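Local coordinates for protein CG8862 (Drosophila melanogaster, PDB 3ISM) that is the endonuclease EndoG, a magnesium-dependent mitochondrial nuclease that probably cleaves both DNA and RNA and is held inhibited here by its partner EndoGI, at the interface of chains A and B. Sequence-based numbering; all coordinates share one arbitrary frame. Chains: chain A, CG8862; chain B, CG4930.

The interface of chains A and B. Residues chain A 77, 83, 86; chain B 235.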
ATOM      1  N   GLN A  77     -21.838  -6.763  -5.419  1.00 31.40           N
ATOM      2  CA  GLN A  77     -21.028  -5.569  -5.703  1.00 31.49           C
ATOM      3  C   GLN A  77     -21.610  -4.335  -5.012  1.00 31.35           C
ATOM      4  O   GLN A  77     -22.828  -4.204  -4.872  1.00 31.77           O
ATOM      5  CB  GLN A  77     -20.900  -5.317  -7.217  1.00 31.49           C
ATOM      6  CG  GLN A  77     -22.187  -4.796  -7.890  1.00 30.80           C
ATOM      7  CD  GLN A  77     -21.978  -4.288  -9.315  1.00 31.54           C
ATOM      8  OE1 GLN A  77     -20.878  -3.893  -9.695  1.00 31.80           O
ATOM      9  NE2 GLN A  77     -23.052  -4.274 -10.099  1.00 33.59           N
ATOM     10  N   PRO A  83     -16.822   2.151 -10.526  1.00 29.89           N
ATOM     11  CA  PRO A  83     -16.564   0.859 -11.192  1.00 30.36           C
ATOM     12  C   PRO A  83     -15.089   0.426 -11.298  1.00 30.54           C
ATOM     13  O   PRO A  83     -14.812  -0.782 -11.279  1.00 30.60           O
ATOM     14  CB  PRO A  83     -17.192   1.040 -12.577  1.00 30.67           C
ATOM     15  CG  PRO A  83     -18.301   2.023 -12.339  1.00 30.42           C
ATOM     16  CD  PRO A  83     -17.746   2.990 -11.311  1.00 30.40           C
ATOM     17  N   ARG A  86     -14.174  -1.402  -7.740  1.00 29.69           N
ATOM     18  CA  ARG A  86     -15.061  -2.416  -7.155  1.00 30.70           C
ATOM     19  C   ARG A  86     -14.505  -3.813  -7.277  1.00 31.16           C
ATOM     20  O   ARG A  86     -14.130  -4.230  -8.371  1.00 32.48           O
ATOM     21  CB  ARG A  86     -16.367  -2.460  -7.901  1.00 30.51           C
ATOM     22  CG  ARG A  86     -17.407  -1.536  -7.415  1.00 31.01           C
ATOM     23  CD  ARG A  86     -18.593  -1.596  -8.351  1.00 29.17           C
ATOM     24  NE  ARG A  86     -19.125  -0.259  -8.556  1.00 27.45           N
ATOM     25  CZ  ARG A  86     -20.092   0.041  -9.408  1.00 28.55           C
ATOM     26  NH1 ARG A  86     -20.656  -0.909 -10.140  1.00 26.53           N
ATOM     27  NH2 ARG A  86     -20.501   1.299  -9.501  1.00 30.76           N
TER
ATOM     28  N   ILE B 235     -18.965  -5.119 -16.368  1.00 33.51           N
ATOM     29  CA  ILE B 235     -19.778  -4.588 -15.270  1.00 33.55           C
ATOM     30  C   ILE B 235     -21.264  -4.889 -15.484  1.00 33.53           C
ATOM     31  O   ILE B 235     -21.967  -4.145 -16.174  1.00 33.52           O
ATOM     32  CB  ILE B 235     -19.578  -3.061 -15.088  1.00 33.61           C
ATOM     33  CG1 ILE B 235     -18.104  -2.672 -15.269  1.00 33.65           C
ATOM     34  CG2 ILE B 235     -20.100  -2.613 -13.723  1.00 33.76           C
ATOM     35  CD1 ILE B 235     -17.885  -1.206 -15.628  1.00 33.55           C
TER
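B:Ile235 of the inhibitor lies against a small patch of the nuclease made by A:Pro83, A:Arg86 and A:Gln77, reaching it with both branches of its side chain. The longer branch ends on the proline ring, with CD1 of B:Ile235 3.9 Å from CB of A:Pro83. The shorter branch turns to the arginine: CG2 of B:Ile235, anti to its own backbone N, comes within 4.0 Å of NH1 in the guanidinium of A:Arg86. The two side chains cross at about a right angle, and the contact is made at NH1. A:Gln77 stands farther off, its amide OE1 4.3 Å from CG2 of B:Ile235.

Behind this first shell, the chain of A:Arg86 bends at chi3 (-140°), with its end directed toward A:Gln77, and NH1 gives a hydrogen bond of 3.0 Å to OE1 of that residue. The donor sits above the amide carbonyl plane, 59° out of it. CG of A:Pro83 lies over one guanidinium face of A:Arg86, offset toward its rim, 3.6 Å above the plane; ring and amide together probably steady the group that meets the isoleucine. An alanine in place of A:Arg86 would probably leave OE1 of A:Gln77 without this donor and take the guanidinium from beside CG2 of B:Ile235.

The patch hides 94 Å² in all, and its centre lies about 18 Å from A:His101, the predicted proton acceptor; it is a small, mainly apolar contact set away from the catalytic histidine that likely helps anchor EndoGI on EndoG.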